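Local coordinates for multisubunit Na+/H+ antiporter, B subunit (PDB 6Z16), which probably serves as a membrane subunit of a multisubunit antiporter that exchanges sodium ions for protons across the cell membrane, at residues Asp90-His102 / His108-Gly120. Residues are numbered along the deposited sequence; the frame is centred on the assembly and turned at random.
Sequences DRPFLTHAYKYVH and HTSLHTAVLFDLG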
loop_
_atom_site.group_PDB
_atom_site.type_symbol
_atom_site.label_atom_id
_atom_site.label_comp_id
_atom_site.label_asym_id
_atom_site.label_seq_id
_atom_site.Cartn_x
_atom_site.Cartn_y
_atom_site.Cartn_z
ATOM N N ASP B 90 18.429 -0.508 40.717
ATOM C CA ASP B 90 18.161 0.256 41.954
ATOM C C ASP B 90 16.677 0.574 42.154
ATOM O O ASP B 90 16.316 1.644 42.647
ATOM C CB ASP B 90 18.989 1.545 42.013
ATOM C CG ASP B 90 20.438 1.291 42.351
ATOM O OD1 ASP B 90 20.710 0.316 43.082
ATOM O OD2 ASP B 90 21.305 2.064 41.890
ATOM N N ARG B 91 15.812 -0.353 41.774
ATOM C CA ARG B 91 14.370 -0.191 41.873
ATOM C C ARG B 91 13.764 -1.441 42.486
ATOM O O ARG B 91 14.368 -2.517 42.440
ATOM C CB ARG B 91 13.743 0.075 40.494
ATOM C CG ARG B 91 14.133 1.399 39.885
ATOM C CD ARG B 91 13.608 2.546 40.719
ATOM N NE ARG B 91 13.916 3.834 40.114
ATOM C CZ ARG B 91 15.040 4.506 40.334
ATOM N NH1 ARG B 91 15.965 4.004 41.139
ATOM N NH2 ARG B 91 15.243 5.673 39.741
ATOM N N PRO B 92 12.582 -1.331 43.087
ATOM C CA PRO B 92 11.893 -2.528 43.577
ATOM C C PRO B 92 11.389 -3.405 42.440
ATOM O O PRO B 92 11.427 -3.052 41.262
ATOM C CB PRO B 92 10.734 -1.955 44.390
ATOM C CG PRO B 92 11.166 -0.603 44.767
ATOM C CD PRO B 92 11.973 -0.104 43.627
ATOM N N PHE B 93 10.901 -4.575 42.834
ATOM C CA PHE B 93 10.474 -5.619 41.911
ATOM C C PHE B 93 9.218 -5.193 41.161
ATOM O O PHE B 93 8.230 -4.825 41.790
ATOM C CB PHE B 93 10.214 -6.882 42.726
ATOM C CG PHE B 93 9.835 -8.086 41.930
ATOM C CD1 PHE B 93 10.793 -8.835 41.283
ATOM C CD2 PHE B 93 8.523 -8.502 41.879
ATOM C CE1 PHE B 93 10.448 -9.964 40.582
ATOM C CE2 PHE B 93 8.169 -9.627 41.171
ATOM C CZ PHE B 93 9.132 -10.357 40.518
ATOM N N LEU B 94 9.247 -5.273 39.824
ATOM C CA LEU B 94 8.171 -4.842 38.914
ATOM C C LEU B 94 7.875 -3.344 39.062
ATOM O O LEU B 94 6.804 -2.932 39.500
ATOM C CB LEU B 94 6.881 -5.656 39.106
ATOM C CG LEU B 94 6.790 -7.141 38.793
ATOM C CD1 LEU B 94 5.532 -7.696 39.392
ATOM C CD2 LEU B 94 6.750 -7.342 37.308
ATOM N N THR B 95 8.862 -2.534 38.672
ATOM C CA THR B 95 8.735 -1.078 38.678
ATOM C C THR B 95 8.171 -0.535 37.364
ATOM O O THR B 95 7.444 0.469 37.381
ATOM C CB THR B 95 10.096 -0.454 39.000
ATOM O OG1 THR B 95 10.565 -0.995 40.236
ATOM C CG2 THR B 95 10.016 1.049 39.174
ATOM N N HIS B 96 8.448 -1.212 36.241
ATOM C CA HIS B 96 7.809 -0.989 34.936
ATOM C C HIS B 96 8.058 0.421 34.387
ATOM O O HIS B 96 7.167 1.266 34.326
ATOM C CB HIS B 96 6.307 -1.295 34.984
ATOM C CG HIS B 96 5.989 -2.755 35.029
ATOM N ND1 HIS B 96 4.733 -3.233 35.321
ATOM C CD2 HIS B 96 6.760 -3.842 34.794
ATOM C CE1 HIS B 96 4.745 -4.552 35.279
ATOM N NE2 HIS B 96 5.962 -4.947 34.960
ATOM N N ALA B 97 9.311 0.657 34.009
ATOM C CA ALA B 97 9.661 1.804 33.182
ATOM C C ALA B 97 9.604 1.407 31.703
ATOM O O ALA B 97 9.161 0.311 31.353
ATOM C CB ALA B 97 11.033 2.342 33.575
ATOM N N TYR B 98 10.052 2.291 30.813
ATOM C CA TYR B 98 9.999 2.024 29.383
ATOM C C TYR B 98 11.219 1.232 28.928
ATOM O O TYR B 98 12.219 1.115 29.637
ATOM C CB TYR B 98 9.913 3.323 28.589
ATOM C CG TYR B 98 8.611 4.058 28.750
ATOM C CD1 TYR B 98 7.490 3.691 28.015
ATOM C CD2 TYR B 98 8.501 5.119 29.634
ATOM C CE1 TYR B 98 6.295 4.362 28.159
ATOM C CE2 TYR B 98 7.312 5.798 29.786
ATOM C CZ TYR B 98 6.214 5.415 29.048
ATOM O OH TYR B 98 5.030 6.093 29.200
ATOM N N LYS B 99 11.137 0.696 27.711
ATOM C CA LYS B 99 12.207 -0.140 27.185
ATOM C C LYS B 99 12.220 -0.067 25.667
ATOM O O LYS B 99 11.164 -0.137 25.030
ATOM C CB LYS B 99 12.035 -1.588 27.644
ATOM C CG LYS B 99 13.167 -2.530 27.288
ATOM C CD LYS B 99 12.922 -3.905 27.890
ATOM C CE LYS B 99 14.103 -4.837 27.677
ATOM N NZ LYS B 99 14.290 -5.205 26.246
ATOM N N TYR B 100 13.417 0.076 25.106
ATOM C CA TYR B 100 13.623 0.089 23.665
ATOM C C TYR B 100 13.951 -1.313 23.181
ATOM O O TYR B 100 14.827 -1.976 23.743
ATOM C CB TYR B 100 14.768 1.030 23.292
ATOM C CG TYR B 100 14.495 2.491 23.538
ATOM C CD1 TYR B 100 13.853 3.265 22.583
ATOM C CD2 TYR B 100 14.873 3.094 24.730
ATOM C CE1 TYR B 100 13.605 4.604 22.803
ATOM C CE2 TYR B 100 14.626 4.429 24.961
ATOM C CZ TYR B 100 13.990 5.178 23.995
ATOM O OH TYR B 100 13.743 6.510 24.220
ATOM N N VAL B 101 13.256 -1.762 22.145
ATOM C CA VAL B 101 13.624 -2.982 21.436
ATOM C C VAL B 101 13.972 -2.618 19.995
ATOM O O VAL B 101 13.155 -2.043 19.263
ATOM C CB VAL B 101 12.534 -4.068 21.530
ATOM C CG1 VAL B 101 12.536 -4.680 22.919
ATOM C CG2 VAL B 101 11.142 -3.516 21.258
ATOM N N HIS B 102 15.218 -2.895 19.616
ATOM C CA HIS B 102 15.679 -2.835 18.231
ATOM C C HIS B 102 16.370 -4.175 17.972
ATOM O O HIS B 102 17.585 -4.335 18.111
ATOM C CB HIS B 102 16.566 -1.591 17.973
ATOM C CG HIS B 102 17.747 -1.459 18.888
ATOM N ND1 HIS B 102 17.636 -1.025 20.191
ATOM C CD2 HIS B 102 19.067 -1.676 18.674
ATOM C CE1 HIS B 102 18.834 -1.001 20.749
ATOM N NE2 HIS B 102 19.720 -1.391 19.849
ATOM N N HIS B 108 14.331 0.935 17.467
ATOM C CA HIS B 108 14.103 1.589 18.759
ATOM C C HIS B 108 12.610 1.728 19.072
ATOM O O HIS B 108 12.090 2.823 19.295
ATOM C CB HIS B 108 14.813 2.947 18.827
ATOM C CG HIS B 108 16.305 2.852 18.762
ATOM N ND1 HIS B 108 17.064 2.362 19.803
ATOM C CD2 HIS B 108 17.180 3.202 17.791
ATOM C CE1 HIS B 108 18.341 2.406 19.472
ATOM N NE2 HIS B 108 18.440 2.912 18.257
ATOM N N THR B 109 11.922 0.588 19.068
ATOM C CA THR B 109 10.518 0.544 19.459
ATOM C C THR B 109 10.443 0.714 20.970
ATOM O O THR B 109 10.877 -0.164 21.721
ATOM C CB THR B 109 9.877 -0.768 19.018
ATOM O OG1 THR B 109 10.005 -0.907 17.599
ATOM C CG2 THR B 109 8.402 -0.792 19.382
ATOM N N SER B 110 9.924 1.856 21.415
ATOM C CA SER B 110 9.876 2.199 22.833
ATOM C C SER B 110 8.517 1.801 23.384
ATOM O O SER B 110 7.504 2.434 23.070
ATOM C CB SER B 110 10.116 3.690 23.036
ATOM O OG SER B 110 9.038 4.440 22.507
ATOM N N LEU B 111 8.491 0.763 24.211
ATOM C CA LEU B 111 7.246 0.271 24.773
ATOM C C LEU B 111 7.318 0.239 26.292
ATOM O O LEU B 111 8.395 0.112 26.881
ATOM C CB LEU B 111 6.901 -1.117 24.207
ATOM C CG LEU B 111 7.906 -2.267 24.296
ATOM C CD1 LEU B 111 7.757 -3.097 25.563
ATOM C CD2 LEU B 111 7.801 -3.154 23.063
ATOM N N HIS B 112 6.151 0.352 26.914
ATOM C CA HIS B 112 6.023 0.211 28.352
ATOM C C HIS B 112 6.086 -1.270 28.699
ATOM O O HIS B 112 5.493 -2.100 28.010
ATOM C CB HIS B 112 4.702 0.829 28.804
ATOM C CG HIS B 112 4.612 1.089 30.270
ATOM N ND1 HIS B 112 4.205 0.133 31.173
ATOM C CD2 HIS B 112 4.845 2.212 30.989
ATOM C CE1 HIS B 112 4.208 0.651 32.387
ATOM N NE2 HIS B 112 4.593 1.911 32.303
ATOM N N THR B 113 6.821 -1.610 29.757
ATOM C CA THR B 113 7.115 -3.017 30.019
ATOM C C THR B 113 5.992 -3.771 30.714
ATOM O O THR B 113 6.170 -4.954 31.020
ATOM C CB THR B 113 8.388 -3.165 30.848
ATOM O OG1 THR B 113 8.266 -2.405 32.048
ATOM C CG2 THR B 113 9.576 -2.695 30.081
ATOM N N ALA B 114 4.847 -3.139 30.966
ATOM C CA ALA B 114 3.681 -3.891 31.410
ATOM C C ALA B 114 3.092 -4.738 30.288
ATOM O O ALA B 114 2.368 -5.704 30.560
ATOM C CB ALA B 114 2.631 -2.935 31.968
ATOM N N VAL B 115 3.421 -4.413 29.037
ATOM C CA VAL B 115 2.914 -5.160 27.897
ATOM C C VAL B 115 3.600 -6.518 27.789
ATOM O O VAL B 115 2.973 -7.504 27.395
ATOM C CB VAL B 115 3.077 -4.301 26.630
ATOM C CG1 VAL B 115 2.528 -4.998 25.393
ATOM C CG2 VAL B 115 2.396 -2.958 26.835
ATOM N N LEU B 116 4.875 -6.621 28.175
ATOM C CA LEU B 116 5.506 -7.942 28.202
ATOM C C LEU B 116 5.009 -8.786 29.367
ATOM O O LEU B 116 4.985 -10.022 29.272
ATOM C CB LEU B 116 7.028 -7.822 28.237
ATOM C CG LEU B 116 7.733 -7.926 26.879
ATOM C CD1 LEU B 116 7.451 -6.748 25.985
ATOM C CD2 LEU B 116 9.233 -8.117 27.061
ATOM N N PHE B 117 4.587 -8.142 30.456
ATOM C CA PHE B 117 3.901 -8.856 31.527
ATOM C C PHE B 117 2.584 -9.439 31.019
ATOM O O PHE B 117 2.285 -10.624 31.236
ATOM C CB PHE B 117 3.671 -7.905 32.697
ATOM C CG PHE B 117 3.145 -8.567 33.927
ATOM C CD1 PHE B 117 3.991 -9.265 34.766
ATOM C CD2 PHE B 117 1.805 -8.495 34.245
ATOM C CE1 PHE B 117 3.508 -9.876 35.900
ATOM C CE2 PHE B 117 1.316 -9.107 35.375
ATOM C CZ PHE B 117 2.172 -9.797 36.204
ATOM N N ASP B 118 1.807 -8.617 30.295
ATOM C CA ASP B 118 0.631 -9.100 29.569
ATOM C C ASP B 118 0.958 -10.201 28.572
ATOM O O ASP B 118 0.130 -11.083 28.337
ATOM C CB ASP B 118 -0.044 -7.946 28.830
ATOM C CG ASP B 118 -0.993 -7.171 29.701
ATOM O OD1 ASP B 118 -1.617 -7.799 30.575
ATOM O OD2 ASP B 118 -1.137 -5.944 29.502
ATOM N N LEU B 119 2.139 -10.159 27.965
ATOM C CA LEU B 119 2.500 -11.177 26.988
ATOM C C LEU B 119 2.774 -12.507 27.672
ATOM O O LEU B 119 2.432 -13.572 27.141
ATOM C CB LEU B 119 3.703 -10.703 26.184
ATOM C CG LEU B 119 4.135 -11.532 24.983
ATOM C CD1 LEU B 119 3.026 -11.595 23.966
ATOM C CD2 LEU B 119 5.363 -10.927 24.366
ATOM N N GLY B 120 3.358 -12.456 28.870
ATOM C CA GLY B 120 3.471 -13.659 29.683
ATOM C C GLY B 120 2.120 -14.220 30.089
ATOM O O GLY B 120 1.908 -15.441 30.049
#
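The ring of His112 turns its edge to the face of Tyr98 in a T-shaped pair, planes at 89° and centroids 5.2 Å apart, with His112 CD2 over the phenol. The His96 imidazole has Ala114 CA over one face, a CH-pi contact, and Leu94 CB, from two residues earlier in the same segment, over the opposite face. Tyr100 meets the carbonyl of His108 at its ring edge and, through CE1, lies 3.6 Å from Ser110 CB. Tyr98, Tyr100, Ser110 and His112 share one face of the antiparallel hairpin; on the other, Val101 CG2 packs on Leu111 CD2 at 3.8 Å. Paired backbone bonds join Lys99 to Leu111 and Val101 to Thr109. Beyond the strands, Thr113 OG1 donates to Ala97 O at 2.9 Å, in the carbonyl plane, and Thr113 N adds a weak bond to the same oxygen. With CG anti to the backbone N (chi1 -164°), His112 brings ND1 back to accept a weak capping bond from Ala114 N. His96 and Phe117 also pack on Val786 and Gly790 of a neighbouring antiporter subunit. The Ala97 carbonyl, held chiefly by the Thr113 hydroxyl, thus ties 90-102 to the turn before helix 114-137, while the weak cap helps fix the rotation of the His112 ring beside Tyr98.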